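Local coordinates for conserved domain protein (Bacillus anthracis, PDB 3FBQ) that is of unknown function but probably contains E-set-like, immunoglobulin-related beta domains, at residues M33-N38 with W137-T142; V40-N45 with Y58-E63; Y180-S185 with D193-E198. All coordinates share one frame; numbering follows the deposited sequence.

Contact 1 (M33-N38 with W137-T142); sequences MTRESN and WNFALT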
# COMPACT_ATOMS: atom_id res chain seq x y z
N MET A 33 -11.18 10.43 -17.68
CA MET A 33 -11.24 8.97 -17.81
C MET A 33 -11.57 8.28 -16.44
O MET A 33 -10.99 8.63 -15.40
CB MET A 33 -9.98 8.51 -18.52
CG MET A 33 -9.24 7.38 -17.93
SD MET A 33 -7.81 7.08 -19.03
CE MET A 33 -8.44 5.70 -20.04
N THR A 34 -12.55 7.38 -16.45
CA THR A 34 -13.12 6.82 -15.21
C THR A 34 -12.86 5.32 -15.00
O THR A 34 -12.83 4.58 -15.96
CB THR A 34 -14.66 7.00 -15.16
OG1 THR A 34 -14.97 8.34 -15.57
CG2 THR A 34 -15.16 6.85 -13.78
N ARG A 35 -12.69 4.94 -13.74
CA ARG A 35 -12.64 3.57 -13.27
C ARG A 35 -13.62 3.36 -12.13
O ARG A 35 -13.70 4.17 -11.22
CB ARG A 35 -11.23 3.23 -12.77
CG ARG A 35 -10.44 2.33 -13.73
CD ARG A 35 -10.65 2.78 -15.15
NE ARG A 35 -9.42 2.76 -15.92
CZ ARG A 35 -9.26 3.33 -17.11
NH1 ARG A 35 -10.24 4.02 -17.70
NH2 ARG A 35 -8.09 3.20 -17.70
N GLU A 36 -14.40 2.27 -12.18
CA GLU A 36 -15.35 2.00 -11.09
C GLU A 36 -15.48 0.58 -10.53
O GLU A 36 -15.93 -0.30 -11.24
CB GLU A 36 -16.73 2.47 -11.49
CG GLU A 36 -17.47 2.82 -10.24
CD GLU A 36 -18.88 3.17 -10.47
OE1 GLU A 36 -19.70 2.69 -9.67
OE2 GLU A 36 -19.16 3.92 -11.44
N SER A 37 -15.14 0.37 -9.26
CA SER A 37 -15.37 -0.91 -8.58
C SER A 37 -15.93 -0.59 -7.21
O SER A 37 -15.68 0.50 -6.69
CB SER A 37 -14.09 -1.74 -8.38
OG SER A 37 -13.19 -1.66 -9.45
N ASN A 38 -16.69 -1.52 -6.65
CA ASN A 38 -17.06 -1.49 -5.25
C ASN A 38 -17.73 -0.30 -4.70
O ASN A 38 -17.45 0.06 -3.55
CB ASN A 38 -15.84 -1.61 -4.39
CG ASN A 38 -15.58 -2.99 -4.01
OD1 ASN A 38 -14.76 -3.65 -4.67
ND2 ASN A 38 -16.28 -3.49 -2.96
N TRP A 137 -8.31 0.07 -8.86
CA TRP A 137 -8.73 1.08 -9.79
C TRP A 137 -7.43 1.49 -10.41
O TRP A 137 -6.56 1.91 -9.69
CB TRP A 137 -9.32 2.25 -9.05
CG TRP A 137 -10.59 1.98 -8.22
CD1 TRP A 137 -11.85 2.29 -8.56
CD2 TRP A 137 -10.67 1.36 -6.90
NE1 TRP A 137 -12.74 1.90 -7.57
CE2 TRP A 137 -12.04 1.33 -6.54
CE3 TRP A 137 -9.73 0.79 -6.02
CZ2 TRP A 137 -12.49 0.79 -5.32
CZ3 TRP A 137 -10.17 0.25 -4.83
CH2 TRP A 137 -11.53 0.25 -4.48
N ASN A 138 -7.26 1.32 -11.71
CA ASN A 138 -5.97 1.48 -12.36
C ASN A 138 -6.07 2.37 -13.57
O ASN A 138 -7.03 2.26 -14.33
CB ASN A 138 -5.44 0.12 -12.80
CG ASN A 138 -5.34 -0.86 -11.65
OD1 ASN A 138 -5.47 -2.05 -11.86
ND2 ASN A 138 -5.19 -0.35 -10.41
N PHE A 139 -5.10 3.26 -13.76
CA PHE A 139 -4.95 3.95 -15.03
C PHE A 139 -3.52 3.79 -15.42
O PHE A 139 -2.60 4.00 -14.61
CB PHE A 139 -5.33 5.43 -14.95
CG PHE A 139 -6.64 5.73 -14.21
CD1 PHE A 139 -7.72 6.22 -14.88
CD2 PHE A 139 -6.75 5.52 -12.83
CE1 PHE A 139 -8.94 6.50 -14.20
CE2 PHE A 139 -7.95 5.76 -12.15
CZ PHE A 139 -9.04 6.27 -12.82
N ALA A 140 -3.32 3.42 -16.70
CA ALA A 140 -2.00 3.30 -17.34
C ALA A 140 -1.98 4.24 -18.54
O ALA A 140 -2.65 3.98 -19.52
CB ALA A 140 -1.80 1.88 -17.80
N LEU A 141 -1.22 5.31 -18.51
CA LEU A 141 -1.26 6.18 -19.68
C LEU A 141 0.03 7.01 -19.86
O LEU A 141 0.80 7.17 -18.94
CB LEU A 141 -2.56 7.03 -19.67
CG LEU A 141 -2.90 7.67 -18.32
CD1 LEU A 141 -2.64 9.09 -18.50
CD2 LEU A 141 -4.35 7.51 -17.92
N THR A 142 0.33 7.50 -21.05
CA THR A 142 1.57 8.29 -21.12
C THR A 142 1.20 9.75 -21.52
O THR A 142 0.31 9.95 -22.35
CB THR A 142 2.55 7.64 -22.07
OG1 THR A 142 2.18 7.97 -23.38
CG2 THR A 142 2.44 6.10 -22.02
O HOH W 1 -5.68 1.68 -17.69

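Contact 2 (V40-N45 with Y58-E63); sequences VKVTIN and YSLESE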
# COMPACT_ATOMS: atom_id res chain seq x y z
N VAL A 40 -17.16 2.65 -5.69
CA VAL A 40 -16.27 3.78 -5.82
C VAL A 40 -15.82 4.11 -7.29
O VAL A 40 -15.10 3.35 -7.96
CB VAL A 40 -15.01 3.57 -4.85
CG1 VAL A 40 -14.08 4.81 -4.78
CG2 VAL A 40 -15.47 3.16 -3.46
N LYS A 41 -16.22 5.29 -7.75
CA LYS A 41 -15.87 5.79 -9.06
C LYS A 41 -14.70 6.71 -8.89
O LYS A 41 -14.85 7.73 -8.21
CB LYS A 41 -17.10 6.57 -9.58
CG LYS A 41 -17.11 6.82 -11.09
CD LYS A 41 -18.41 7.42 -11.63
CE LYS A 41 -18.14 7.91 -13.06
NZ LYS A 41 -19.13 8.88 -13.68
N VAL A 42 -13.53 6.36 -9.43
CA VAL A 42 -12.37 7.29 -9.50
C VAL A 42 -12.21 7.84 -10.94
O VAL A 42 -12.15 7.04 -11.86
CB VAL A 42 -11.05 6.65 -9.10
CG1 VAL A 42 -9.86 7.69 -9.20
CG2 VAL A 42 -11.13 6.02 -7.66
N THR A 43 -12.17 9.18 -11.10
CA THR A 43 -11.92 9.89 -12.33
C THR A 43 -10.62 10.62 -12.25
O THR A 43 -10.29 11.21 -11.22
CB THR A 43 -12.98 10.92 -12.53
OG1 THR A 43 -14.19 10.20 -12.54
CG2 THR A 43 -12.85 11.66 -13.94
N ILE A 44 -9.86 10.59 -13.34
CA ILE A 44 -8.60 11.31 -13.41
C ILE A 44 -8.68 12.48 -14.39
O ILE A 44 -8.56 12.30 -15.60
CB ILE A 44 -7.45 10.37 -13.84
CG1 ILE A 44 -6.54 10.06 -12.65
CG2 ILE A 44 -6.65 11.00 -14.97
CD1 ILE A 44 -5.07 9.98 -13.00
N ASN A 45 -8.89 13.67 -13.85
CA ASN A 45 -9.43 14.78 -14.63
C ASN A 45 -8.36 15.46 -15.49
O ASN A 45 -8.12 15.06 -16.63
CB ASN A 45 -10.09 15.81 -13.71
CG ASN A 45 -11.40 15.30 -13.13
OD1 ASN A 45 -12.40 15.17 -13.83
ND2 ASN A 45 -11.39 15.03 -11.83
N TYR A 58 -8.02 14.64 -9.80
CA TYR A 58 -8.96 13.55 -9.83
C TYR A 58 -10.16 13.81 -8.98
O TYR A 58 -10.13 14.68 -8.11
CB TYR A 58 -8.30 12.25 -9.37
CG TYR A 58 -7.90 12.30 -7.92
CD1 TYR A 58 -6.59 12.72 -7.53
CD2 TYR A 58 -8.82 11.98 -6.92
CE1 TYR A 58 -6.24 12.80 -6.25
CE2 TYR A 58 -8.47 12.07 -5.58
CZ TYR A 58 -7.18 12.46 -5.26
OH TYR A 58 -6.86 12.53 -3.93
N SER A 59 -11.20 13.02 -9.21
CA SER A 59 -12.35 12.95 -8.32
C SER A 59 -12.52 11.58 -7.76
O SER A 59 -12.07 10.60 -8.32
CB SER A 59 -13.62 13.32 -9.05
OG SER A 59 -13.23 14.26 -10.01
N LEU A 60 -13.22 11.51 -6.66
CA LEU A 60 -13.44 10.28 -6.01
C LEU A 60 -14.89 10.39 -5.55
O LEU A 60 -15.22 11.35 -4.86
CB LEU A 60 -12.44 10.21 -4.87
CG LEU A 60 -12.50 9.05 -3.90
CD1 LEU A 60 -11.99 7.88 -4.65
CD2 LEU A 60 -11.65 9.35 -2.68
N GLU A 61 -15.75 9.47 -6.01
CA GLU A 61 -17.16 9.47 -5.69
C GLU A 61 -17.54 8.12 -5.18
O GLU A 61 -17.11 7.11 -5.74
CB GLU A 61 -18.02 9.76 -6.88
CG GLU A 61 -17.79 11.11 -7.43
CD GLU A 61 -18.43 11.23 -8.76
OE1 GLU A 61 -19.60 10.80 -8.83
OE2 GLU A 61 -17.75 11.69 -9.72
N SER A 62 -18.36 8.09 -4.14
CA SER A 62 -18.72 6.88 -3.52
C SER A 62 -20.19 6.73 -3.19
O SER A 62 -20.97 7.64 -3.37
CB SER A 62 -17.97 6.73 -2.26
OG SER A 62 -18.42 5.50 -1.72
N GLU A 63 -20.56 5.55 -2.69
CA GLU A 63 -21.96 5.20 -2.51
C GLU A 63 -22.41 5.43 -1.07
O GLU A 63 -23.46 4.95 -0.66
CB GLU A 63 -22.20 3.74 -2.91
CG GLU A 63 -21.97 3.45 -4.38
CD GLU A 63 -23.18 3.77 -5.24
OE1 GLU A 63 -23.88 4.77 -4.93
OE2 GLU A 63 -23.44 3.04 -6.21

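Contact 3 (Y180-S185 with D193-E198); sequences YNQEVS and DSVDVE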
# COMPACT_ATOMS: atom_id res chain seq x y z
N TYR A 180 18.68 23.21 -7.31
CA TYR A 180 19.80 23.61 -6.51
C TYR A 180 20.12 22.60 -5.37
O TYR A 180 19.46 21.56 -5.25
CB TYR A 180 19.47 24.98 -5.96
CG TYR A 180 18.39 24.90 -4.93
CD1 TYR A 180 17.03 24.84 -5.30
CD2 TYR A 180 18.71 24.87 -3.56
CE1 TYR A 180 16.03 24.74 -4.31
CE2 TYR A 180 17.72 24.78 -2.56
CZ TYR A 180 16.40 24.72 -2.94
OH TYR A 180 15.48 24.66 -1.95
N ASN A 181 21.13 22.92 -4.55
CA ASN A 181 21.59 22.00 -3.48
C ASN A 181 22.25 22.72 -2.36
O ASN A 181 22.74 23.82 -2.56
CB ASN A 181 22.54 20.92 -3.97
CG ASN A 181 23.73 21.47 -4.65
OD1 ASN A 181 24.56 22.19 -4.08
ND2 ASN A 181 23.84 21.14 -5.90
N GLN A 182 22.27 22.08 -1.18
CA GLN A 182 22.88 22.61 0.01
C GLN A 182 24.09 21.77 0.22
O GLN A 182 24.06 20.57 -0.06
CB GLN A 182 21.95 22.52 1.23
CG GLN A 182 21.31 21.17 1.51
CD GLN A 182 20.36 21.18 2.73
OE1 GLN A 182 20.53 20.42 3.71
NE2 GLN A 182 19.32 22.02 2.65
N GLU A 183 25.17 22.43 0.68
CA GLU A 183 26.36 21.80 1.27
C GLU A 183 26.61 22.25 2.73
O GLU A 183 26.41 23.42 3.07
CB GLU A 183 27.56 22.07 0.41
CG GLU A 183 27.51 21.34 -0.91
CD GLU A 183 28.45 21.96 -1.94
OE1 GLU A 183 29.60 22.28 -1.56
OE2 GLU A 183 28.03 22.14 -3.11
N VAL A 184 27.01 21.30 3.57
CA VAL A 184 27.28 21.51 5.00
C VAL A 184 28.72 21.02 5.35
O VAL A 184 29.13 19.89 4.99
CB VAL A 184 26.24 20.74 5.86
CG1 VAL A 184 26.27 21.19 7.30
CG2 VAL A 184 24.86 20.94 5.31
N SER A 185 29.48 21.87 6.05
CA SER A 185 30.88 21.57 6.38
C SER A 185 31.00 20.66 7.58
O SER A 185 30.06 20.58 8.39
CB SER A 185 31.61 22.86 6.74
OG SER A 185 31.17 23.28 8.02
N ASP A 193 21.81 18.90 13.02
CA ASP A 193 21.43 17.58 12.53
C ASP A 193 20.25 17.68 11.56
O ASP A 193 19.79 16.67 11.02
CB ASP A 193 21.08 16.66 13.69
CG ASP A 193 22.30 16.24 14.49
OD1 ASP A 193 23.36 16.03 13.88
OD2 ASP A 193 22.19 16.12 15.73
N SER A 194 19.76 18.90 11.35
CA SER A 194 18.68 19.14 10.41
C SER A 194 18.82 20.50 9.73
O SER A 194 18.11 21.44 10.07
CB SER A 194 17.32 19.04 11.11
OG SER A 194 16.40 19.97 10.57
N VAL A 195 19.75 20.59 8.79
CA VAL A 195 19.88 21.78 7.96
C VAL A 195 18.96 21.71 6.75
O VAL A 195 19.00 20.75 5.97
CB VAL A 195 21.33 21.97 7.47
CG1 VAL A 195 21.51 23.36 6.88
CG2 VAL A 195 22.31 21.75 8.62
N ASP A 196 18.12 22.73 6.59
CA ASP A 196 17.10 22.72 5.57
C ASP A 196 17.09 24.07 4.87
O ASP A 196 16.77 25.09 5.49
CB ASP A 196 15.77 22.44 6.24
CG ASP A 196 14.62 22.56 5.29
OD1 ASP A 196 13.61 23.17 5.68
OD2 ASP A 196 14.75 22.07 4.15
N VAL A 197 17.42 24.07 3.58
CA VAL A 197 17.61 25.33 2.82
C VAL A 197 16.46 25.68 1.89
O VAL A 197 16.28 25.07 0.85
CB VAL A 197 18.90 25.32 1.96
CG1 VAL A 197 19.20 26.68 1.56
CG2 VAL A 197 20.05 24.79 2.72
N GLU A 198 15.71 26.70 2.28
CA GLU A 198 14.55 27.19 1.57
C GLU A 198 14.97 28.37 0.77
O GLU A 198 15.81 29.11 1.23
CB GLU A 198 13.55 27.73 2.59
CG GLU A 198 12.13 27.26 2.33
CD GLU A 198 11.96 25.81 2.78
OE1 GLU A 198 11.17 25.10 2.11
OE2 GLU A 198 12.64 25.40 3.78

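Contact 1 (M33-N38 with W137-T142)
Arg35 lays its side chain across the ring of Phe139. Bends at chi2 (42°) and again at chi3 turn CD and NE back over that ring. The guanidinium and ring planes are only 16° apart, with Phe139 CD1 over the guanidinium centre, 3.9 Å above. A flat cation whose N-H groups point outward suits this place, because its face can cover an aromatic while its edge bonds. Arg35 NE donates to Asn138 O (2.9 Å), nearly along the C=O axis, NH1 reaches Thr34 O in its own strand, and NH2 shares a water with Ala140 N. Three fixings thus hold the group's rotation. Phe139 CD1 also meets Met33 CG at 3.6 Å, and the unbranched thioether runs on past the ring to touch Leu141 CD2 with SD (3.7 Å).

In Trp137, chi1 (-62°) sets CG beside the backbone N, and the indole beyond it lies against Ser37. Ser37 CB, small enough to fit close, lies 3.8 Å above one face, offset toward the rim, while Arg35 O sits at the indole edge. The strongest partner of NE1 is Val40 O; its bond to Ser37 O is weak. Thr34 to Glu36 form an antiparallel ladder with the second subunit, whose Ser84 also binds Asn138 OD1. Near-antiparallel strands, outermost in their two sheets within the chain and joined through side chains, are consistent with the margin of an immunoglobulin-like beta sandwich, here extended by the second subunit.

Contact 2 (V40-N45 with Y58-E63)
Leu60 sets one methyl between two valines of the partner strand: its CD1 lies 3.6 Å from Val42 CG2 and 3.7 Å from Val40 CG1. CG is anti to the backbone N (chi1 174°) and chi2 turns CD1 back toward the other strand, where the pairs cross obliquely. Val40 offers the leucine its methyl anti to the backbone N, Val42 the one anti to the carbonyl carbon; branching at CB suits an extended strand and lets either methyl serve. Further along the same face, Ile44 CG1 approaches Tyr58 CB at 4.3 Å, while the tyrosine ring leads away from this strand to meet Trp119.

From Lys41-Glu61 to Ile44-Tyr58 the backbone ladder is regular. Lys41 with Glu61 and Thr43 with Ser59 are antiparallel hydrogen-bonded pairs, Lys41 N reaching Glu61 O at 2.9 Å and Thr43 N reaching Ser59 O at 3.1 Å; Val42 with Leu60 and Ile44 with Tyr58 are non-hydrogen-bonded pairs.

The opposite face is polar. Lys41 and Glu61 stand side by side with CB atoms 4.3 Å apart, but Lys41 NZ stays 5.0 Å from Glu61 OE2, a distance at which opposite charges may still attract. Long, extended chains suit them, since each serves a distant partner: Lys41 NZ binds Pro221 O of the second subunit, and Glu61 makes a weak, long ion pair with Lys97.

This hairpin of strands 40-49 and 53-62 lies mid-sheet, flanked by strands 29-37 and 97-106, while strands 114-126 and 131-144 cover its apolar face.

Contact 3 (Y180-S185 with D193-E198)
Tyr180 reaches over to the backbone of Val197, its OH donating to Val197 O at 2.9 Å. The bond lies in the carbonyl plane, with a C=O...donor angle of 157°, and the oxygen sits at the ring edge, so the phenol meets the far strand with its rim. CG lies between the tyrosine's own N and carbonyl carbon (chi1 70°), the crowded position, from which the rigid ring spans the distance to the partner. A tyrosine suits this place because it is long enough to give one polar atom to a buried carbonyl while its ring stays among apolar groups; Trp226 meets that ring with planes about 25° apart.

Next to it, Gln182 has the largest area covered of any residue here, its CB and CG running alongside Val197, with CG 4.0 Å from Val197 CG2. Its chain is extended beyond CG, which carries CD toward Val195 O, 3.5 Å away. The length of glutamine and its aliphatic part suit such a crossing.

The strands 175-184 and 196-203 belong to one antiparallel sheet but are not neighbours in it: strands 224-231 and 208-218 intervene. The sheet must therefore curl or fold over for the two to meet through side chains; the region is assigned to an E-set family of unknown function.

Toward Ser185 the packing opens out. CA atoms are 6.6 Å apart at Gln182 and Val197 but 8.0 Å apart at Val184 and Val195. With the backbones farther apart, these valines meet only through methyls, Val184 CG1 and Val195 CG2 at 4.2 Å, and Ile162 packs on both. Asp196 and Glu198 point away, as suits carboxylates of the more exposed side, Glu198 OE2 making a weak hydrogen bond to His247.

From the N terminus, strand 29-37 comes first and strand 40-49 follows it at once, so the two opening segments of contacts 1 and 2 are neighbours in one sheet. Contact 2 closes early, across a short hairpin of 12 intervening residues. Contact 1 closes only after 98 residues, when strand 131-144 of the second sheet returns to strand 29-37, and it encloses contact 2. The two touch, in part through the backbones of Arg35 and Val42. Contact 3 comes afterwards in series, closing a seven-residue connection that is mostly helix. It lies across the chain's centre, about 40 Å between centres from both others, and ties strands of the separate C-terminal sheet.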